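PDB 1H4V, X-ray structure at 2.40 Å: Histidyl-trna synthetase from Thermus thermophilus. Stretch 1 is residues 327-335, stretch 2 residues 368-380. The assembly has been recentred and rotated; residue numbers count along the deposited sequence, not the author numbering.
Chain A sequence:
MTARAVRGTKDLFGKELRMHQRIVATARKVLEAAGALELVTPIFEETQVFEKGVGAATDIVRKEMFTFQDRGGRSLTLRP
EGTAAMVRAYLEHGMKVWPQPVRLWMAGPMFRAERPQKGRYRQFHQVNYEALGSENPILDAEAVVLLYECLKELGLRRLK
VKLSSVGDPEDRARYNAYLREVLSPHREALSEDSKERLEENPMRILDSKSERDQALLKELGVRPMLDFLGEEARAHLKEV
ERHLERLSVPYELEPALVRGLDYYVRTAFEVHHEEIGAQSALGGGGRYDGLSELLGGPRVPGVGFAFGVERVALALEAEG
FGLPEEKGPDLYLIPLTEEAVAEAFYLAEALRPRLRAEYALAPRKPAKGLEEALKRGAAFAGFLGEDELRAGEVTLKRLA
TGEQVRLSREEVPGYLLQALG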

ATOM      1  N   LYS A 327       3.804 -10.146 -18.138  1.00 43.40           N
ATOM      2  CA  LYS A 327       3.789  -9.716 -19.529  1.00 41.34           C
ATOM      3  C   LYS A 327       5.152  -9.125 -19.886  1.00 37.94           C
ATOM      4  O   LYS A 327       5.843  -8.569 -19.032  1.00 37.05           O
ATOM      5  CB  LYS A 327       2.701  -8.667 -19.769  1.00 44.71           C
ATOM      6  CG  LYS A 327       2.339  -8.517 -21.242  1.00 53.42           C
ATOM      7  CD  LYS A 327       1.788  -7.140 -21.570  1.00 58.68           C
ATOM      8  CE  LYS A 327       2.881  -6.082 -21.465  1.00 63.26           C
ATOM      9  NZ  LYS A 327       2.432  -4.737 -21.931  1.00 64.89           N
ATOM     10  N   GLY A 328       5.538  -9.262 -21.151  1.00 35.66           N
ATOM     11  CA  GLY A 328       6.815  -8.732 -21.599  1.00 31.90           C
ATOM     12  C   GLY A 328       6.686  -7.349 -22.210  1.00 29.17           C
ATOM     13  O   GLY A 328       5.581  -6.865 -22.429  1.00 29.24           O
ATOM     14  N   PRO A 329       7.803  -6.676 -22.493  1.00 27.90           N
ATOM     15  CA  PRO A 329       7.717  -5.342 -23.081  1.00 28.32           C
ATOM     16  C   PRO A 329       7.162  -5.409 -24.498  1.00 28.02           C
ATOM     17  O   PRO A 329       7.197  -6.463 -25.135  1.00 27.56           O
ATOM     18  CB  PRO A 329       9.165  -4.873 -23.061  1.00 26.82           C
ATOM     19  CG  PRO A 329       9.901  -6.139 -23.311  1.00 25.05           C
ATOM     20  CD  PRO A 329       9.208  -7.096 -22.371  1.00 26.80           C
ATOM     21  N   ASP A 330       6.646  -4.286 -24.982  1.00 26.73           N
ATOM     22  CA  ASP A 330       6.121  -4.230 -26.339  1.00 26.41           C
ATOM     23  C   ASP A 330       7.285  -4.234 -27.324  1.00 25.12           C
ATOM     24  O   ASP A 330       7.156  -4.726 -28.438  1.00 25.44           O
ATOM     25  CB  ASP A 330       5.279  -2.968 -26.544  1.00 27.69           C
ATOM     26  CG  ASP A 330       4.032  -2.953 -25.681  1.00 32.14           C
ATOM     27  OD1 ASP A 330       3.350  -3.994 -25.602  1.00 37.70           O
ATOM     28  OD2 ASP A 330       3.726  -1.901 -25.089  1.00 35.87           O
ATOM     29  N   LEU A 331       8.425  -3.696 -26.898  1.00 22.99           N
ATOM     30  CA  LEU A 331       9.605  -3.628 -27.751  1.00 21.31           C
ATOM     31  C   LEU A 331      10.912  -3.803 -26.975  1.00 20.42           C
ATOM     32  O   LEU A 331      11.138  -3.133 -25.963  1.00 20.79           O
ATOM     33  CB  LEU A 331       9.632  -2.278 -28.481  1.00 20.95           C
ATOM     34  CG  LEU A 331      10.865  -1.927 -29.332  1.00 24.82           C
ATOM     35  CD1 LEU A 331      10.907  -2.826 -30.562  1.00 18.55           C
ATOM     36  CD2 LEU A 331      10.811  -0.452 -29.762  1.00 20.04           C
ATOM     37  N   TYR A 332      11.765  -4.710 -27.449  1.00 18.44           N
ATOM     38  CA  TYR A 332      13.070  -4.935 -26.841  1.00 17.16           C
ATOM     39  C   TYR A 332      14.114  -4.616 -27.912  1.00 18.04           C
ATOM     40  O   TYR A 332      14.293  -5.371 -28.871  1.00 17.73           O
ATOM     41  CB  TYR A 332      13.236  -6.380 -26.375  1.00 18.24           C
ATOM     42  CG  TYR A 332      14.463  -6.568 -25.513  1.00 18.36           C
ATOM     43  CD1 TYR A 332      14.530  -6.011 -24.238  1.00 24.52           C
ATOM     44  CD2 TYR A 332      15.580  -7.243 -25.992  1.00 24.51           C
ATOM     45  CE1 TYR A 332      15.683  -6.114 -23.461  1.00 25.22           C
ATOM     46  CE2 TYR A 332      16.739  -7.353 -25.224  1.00 23.68           C
ATOM     47  CZ  TYR A 332      16.784  -6.785 -23.962  1.00 27.32           C
ATOM     48  OH  TYR A 332      17.935  -6.870 -23.209  1.00 34.22           O
ATOM     49  N   LEU A 333      14.791  -3.486 -27.740  1.00 18.45           N
ATOM     50  CA  LEU A 333      15.806  -2.998 -28.673  1.00 17.87           C
ATOM     51  C   LEU A 333      17.189  -3.596 -28.489  1.00 18.41           C
ATOM     52  O   LEU A 333      17.737  -3.602 -27.389  1.00 16.21           O
ATOM     53  CB  LEU A 333      15.911  -1.480 -28.564  1.00 18.23           C
ATOM     54  CG  LEU A 333      14.830  -0.713 -29.314  1.00 20.21           C
ATOM     55  CD1 LEU A 333      14.677   0.688 -28.742  1.00 18.87           C
ATOM     56  CD2 LEU A 333      15.198  -0.676 -30.792  1.00 21.55           C
ATOM     57  N   ILE A 334      17.761  -4.080 -29.587  1.00 19.90           N
ATOM     58  CA  ILE A 334      19.085  -4.692 -29.554  1.00 20.46           C
ATOM     59  C   ILE A 334      20.087  -3.825 -30.318  1.00 21.30           C
ATOM     60  O   ILE A 334      20.039  -3.741 -31.551  1.00 22.19           O
ATOM     61  CB  ILE A 334      19.079  -6.104 -30.201  1.00 21.00           C
ATOM     62  CG1 ILE A 334      18.212  -7.055 -29.389  1.00 22.96           C
ATOM     63  CG2 ILE A 334      20.500  -6.649 -30.319  1.00 18.24           C
ATOM     64  CD1 ILE A 334      16.751  -6.809 -29.517  1.00 28.67           C
ATOM     65  N   PRO A 335      21.001  -3.155 -29.600  1.00 21.31           N
ATOM     66  CA  PRO A 335      21.999  -2.313 -30.275  1.00 21.86           C
ATOM     67  C   PRO A 335      23.071  -3.253 -30.824  1.00 22.03           C
ATOM     68  O   PRO A 335      23.478  -4.188 -30.143  1.00 20.22           O
ATOM     69  CB  PRO A 335      22.522  -1.414 -29.149  1.00 21.44           C
ATOM     70  CG  PRO A 335      22.381  -2.274 -27.934  1.00 19.52           C
ATOM     71  CD  PRO A 335      21.055  -2.980 -28.137  1.00 16.84           C
ATOM     72  N   LYS A 368      21.631 -13.480 -31.164  1.00 34.82           N
ATOM     73  CA  LYS A 368      21.606 -13.572 -29.710  1.00 35.64           C
ATOM     74  C   LYS A 368      20.603 -12.561 -29.143  1.00 33.95           C
ATOM     75  O   LYS A 368      19.865 -12.861 -28.208  1.00 33.12           O
ATOM     76  CB  LYS A 368      22.992 -13.300 -29.129  1.00 37.84           C
ATOM     77  CG  LYS A 368      24.111 -14.058 -29.826  1.00 47.33           C
ATOM     78  CD  LYS A 368      23.880 -15.561 -29.825  1.00 51.66           C
ATOM     79  CE  LYS A 368      24.968 -16.264 -30.626  1.00 55.56           C
ATOM     80  NZ  LYS A 368      25.022 -15.770 -32.038  1.00 57.03           N
ATOM     81  N   GLY A 369      20.578 -11.365 -29.719  1.00 32.11           N
ATOM     82  CA  GLY A 369      19.660 -10.348 -29.250  1.00 31.11           C
ATOM     83  C   GLY A 369      18.228 -10.797 -29.435  1.00 31.02           C
ATOM     84  O   GLY A 369      17.406 -10.683 -28.528  1.00 28.74           O
ATOM     85  N   LEU A 370      17.932 -11.309 -30.626  1.00 31.32           N
ATOM     86  CA  LEU A 370      16.597 -11.790 -30.951  1.00 30.84           C
ATOM     87  C   LEU A 370      16.234 -12.888 -29.964  1.00 31.50           C
ATOM     88  O   LEU A 370      15.089 -13.023 -29.546  1.00 31.61           O
ATOM     89  CB  LEU A 370      16.579 -12.334 -32.378  1.00 27.16           C
ATOM     90  CG  LEU A 370      15.311 -13.073 -32.793  1.00 29.43           C
ATOM     91  CD1 LEU A 370      14.112 -12.146 -32.668  1.00 28.96           C
ATOM     92  CD2 LEU A 370      15.461 -13.573 -34.220  1.00 30.82           C
ATOM     93  N   GLU A 371      17.243 -13.662 -29.599  1.00 33.10           N
ATOM     94  CA  GLU A 371      17.101 -14.754 -28.659  1.00 36.52           C
ATOM     95  C   GLU A 371      16.661 -14.190 -27.300  1.00 37.29           C
ATOM     96  O   GLU A 371      15.809 -14.766 -26.623  1.00 37.91           O
ATOM     97  CB  GLU A 371      18.455 -15.460 -28.538  1.00 42.62           C
ATOM     98  CG  GLU A 371      18.431 -16.903 -28.080  1.00 51.62           C
ATOM     99  CD  GLU A 371      19.737 -17.617 -28.418  1.00 58.21           C
ATOM    100  OE1 GLU A 371      20.803 -17.179 -27.928  1.00 60.08           O
ATOM    101  OE2 GLU A 371      19.700 -18.607 -29.183  1.00 61.23           O
ATOM    102  N   GLU A 372      17.235 -13.054 -26.909  1.00 35.96           N
ATOM    103  CA  GLU A 372      16.891 -12.438 -25.629  1.00 36.63           C
ATOM    104  C   GLU A 372      15.477 -11.856 -25.641  1.00 34.68           C
ATOM    105  O   GLU A 372      14.780 -11.897 -24.632  1.00 35.05           O
ATOM    106  CB  GLU A 372      17.913 -11.356 -25.271  1.00 35.20           C
ATOM    107  CG  GLU A 372      19.338 -11.859 -25.363  1.00 44.37           C
ATOM    108  CD  GLU A 372      20.357 -10.867 -24.844  1.00 50.90           C
ATOM    109  OE1 GLU A 372      20.276  -9.671 -25.211  1.00 51.84           O
ATOM    110  OE2 GLU A 372      21.251 -11.294 -24.077  1.00 49.17           O
ATOM    111  N   ALA A 373      15.057 -11.324 -26.784  1.00 32.64           N
ATOM    112  CA  ALA A 373      13.720 -10.758 -26.909  1.00 30.99           C
ATOM    113  C   ALA A 373      12.667 -11.849 -26.743  1.00 30.82           C
ATOM    114  O   ALA A 373      11.620 -11.611 -26.156  1.00 30.45           O
ATOM    115  CB  ALA A 373      13.560 -10.081 -28.259  1.00 26.98           C
ATOM    116  N   LEU A 374      12.943 -13.042 -27.268  1.00 32.64           N
ATOM    117  CA  LEU A 374      12.012 -14.165 -27.155  1.00 33.73           C
ATOM    118  C   LEU A 374      11.855 -14.577 -25.696  1.00 34.17           C
ATOM    119  O   LEU A 374      10.745 -14.804 -25.215  1.00 35.08           O
ATOM    120  CB  LEU A 374      12.507 -15.388 -27.941  1.00 34.62           C
ATOM    121  CG  LEU A 374      12.112 -15.629 -29.402  1.00 39.50           C
ATOM    122  CD1 LEU A 374      10.634 -15.287 -29.576  1.00 39.28           C
ATOM    123  CD2 LEU A 374      12.970 -14.800 -30.344  1.00 38.46           C
ATOM    124  N   LYS A 375      12.981 -14.677 -25.002  1.00 32.14           N
ATOM    125  CA  LYS A 375      12.981 -15.074 -23.610  1.00 33.26           C
ATOM    126  C   LYS A 375      12.242 -14.066 -22.730  1.00 33.90           C
ATOM    127  O   LYS A 375      11.593 -14.442 -21.757  1.00 35.30           O
ATOM    128  CB  LYS A 375      14.425 -15.248 -23.127  1.00 32.98           C
ATOM    129  N   ARG A 376      12.327 -12.790 -23.088  1.00 33.70           N
ATOM    130  CA  ARG A 376      11.688 -11.730 -22.320  1.00 31.57           C
ATOM    131  C   ARG A 376      10.234 -11.528 -22.734  1.00 30.63           C
ATOM    132  O   ARG A 376       9.531 -10.681 -22.183  1.00 31.13           O
ATOM    133  CB  ARG A 376      12.496 -10.441 -22.481  1.00 29.94           C
ATOM    134  CG  ARG A 376      13.972 -10.654 -22.147  1.00 34.88           C
ATOM    135  CD  ARG A 376      14.829  -9.433 -22.440  1.00 39.71           C
ATOM    136  NE  ARG A 376      14.864  -8.502 -21.317  1.00 44.25           N
ATOM    137  CZ  ARG A 376      15.889  -8.376 -20.481  1.00 42.84           C
ATOM    138  NH1 ARG A 376      16.976  -9.118 -20.634  1.00 45.77           N
ATOM    139  NH2 ARG A 376      15.826  -7.502 -19.490  1.00 49.70           N
ATOM    140  N   GLY A 377       9.791 -12.324 -23.701  1.00 28.28           N
ATOM    141  CA  GLY A 377       8.418 -12.243 -24.163  1.00 26.00           C
ATOM    142  C   GLY A 377       8.015 -10.935 -24.815  1.00 25.32           C
ATOM    143  O   GLY A 377       6.871 -10.496 -24.682  1.00 25.84           O
ATOM    144  N   ALA A 378       8.944 -10.314 -25.531  1.00 23.98           N
ATOM    145  CA  ALA A 378       8.661  -9.058 -26.220  1.00 23.29           C
ATOM    146  C   ALA A 378       7.742  -9.283 -27.415  1.00 23.64           C
ATOM    147  O   ALA A 378       7.813 -10.314 -28.079  1.00 24.22           O
ATOM    148  CB  ALA A 378       9.959  -8.422 -26.691  1.00 20.65           C
ATOM    149  N   ALA A 379       6.866  -8.320 -27.680  1.00 23.64           N
ATOM    150  CA  ALA A 379       5.977  -8.417 -28.824  1.00 24.26           C
ATOM    151  C   ALA A 379       6.864  -8.194 -30.055  1.00 25.57           C
ATOM    152  O   ALA A 379       6.800  -8.949 -31.025  1.00 27.29           O
ATOM    153  CB  ALA A 379       4.893  -7.352 -28.748  1.00 20.92           C
ATOM    154  N   PHE A 380       7.706  -7.163 -29.993  1.00 25.05           N
ATOM    155  CA  PHE A 380       8.620  -6.837 -31.083  1.00 24.10           C
ATOM    156  C   PHE A 380      10.057  -6.769 -30.622  1.00 23.93           C
ATOM    157  O   PHE A 380      10.339  -6.469 -29.466  1.00 24.64           O
ATOM    158  CB  PHE A 380       8.300  -5.475 -31.706  1.00 23.35           C
ATOM    159  CG  PHE A 380       7.073  -5.460 -32.560  1.00 25.60           C
ATOM    160  CD1 PHE A 380       5.818  -5.298 -31.991  1.00 26.27           C
ATOM    161  CD2 PHE A 380       7.174  -5.594 -33.942  1.00 22.24           C
ATOM    162  CE1 PHE A 380       4.671  -5.266 -32.787  1.00 30.24           C
ATOM    163  CE2 PHE A 380       6.041  -5.564 -34.746  1.00 26.63           C
ATOM    164  CZ  PHE A 380       4.785  -5.400 -34.168  1.00 27.33           C
TER

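The most distinctive feature of this contact is that a single turn lets one segment meet the other in two ways: the part of the helix in 368-375 runs alongside strand 331-335, nearly antiparallel to it at 161° with the axes 8.6 Å apart at closest approach, and the chain then reverses so that Phe380 pairs with Leu331 in a parallel bridge. The reversal comes at Gly377. It leaves the helix with positive phi (64°), a conformation that favours glycine, and the Schellman motif is closed by Ala378 N to Ala373 O (3.0 Å) and Gly377 N to Leu374 O (3.1 Å).

Beyond the turn, three backbone hydrogen bonds join the stretches. Ala379 N donates to Pro329 O (3.2 Å), Phe380 N to Asp330 O (2.9 Å), and Tyr332 N to Phe380 O (3.0 Å), so that Phe380 uses both its amide and its carbonyl. CA-H...O contacts supplement this ladder, from Ala378 CA to Pro329 O (3.2 Å) and from Leu331 CA to Phe380 O (3.4 Å). At the start of the pairing Gly328 CA packs 3.4 Å from Arg376 O and 3.6 Å from Gly377 O; a CB on Gly328 would lie 2.3 Å from each of these oxygens, so the close approach depends on the absence of a side chain.

Tyr332 is the centre of the side-chain packing, with 118 Å² covered by the other stretch. Its t rotamer (chi1 -169°) sets the ring against the end of the helix, and Arg376 CD, from the residue just after it, sits over one face, 3.7 Å from the Tyr332 ring centroid and 16° off the normal. The aliphatic part of the arginine thus makes a CH-pi contact, while Tyr332 CE1 lies over a face of the guanidinium, 3.3 Å from Arg376 NE. Small alanines fit around the same tyrosine: Ala378 CB is 3.9 Å from Tyr332 CB, and Ala373 CB is 4.2 Å from Tyr332 CD2.

Two residues along the strand, Ile334 also points toward the helix, and its CG1 comes within 3.6 Å of Gly369 CA. Glycine suits this buried position, since a CB there would fall 2.5 Å from Ile334 CG2. Leu333, between the two, points away and makes no contact with the other stretch, as expected from the alternation of a strand. At the bridge itself, Leu331 and Phe380 send their side chains to the same face of the sheet, with Leu331 CD1 3.9 Å from Phe380 CB. Pro329 CG, 4.1 Å from Ala378 CB, adds a further apolar contact. Together the stretches bury 564 Å², counting both sides.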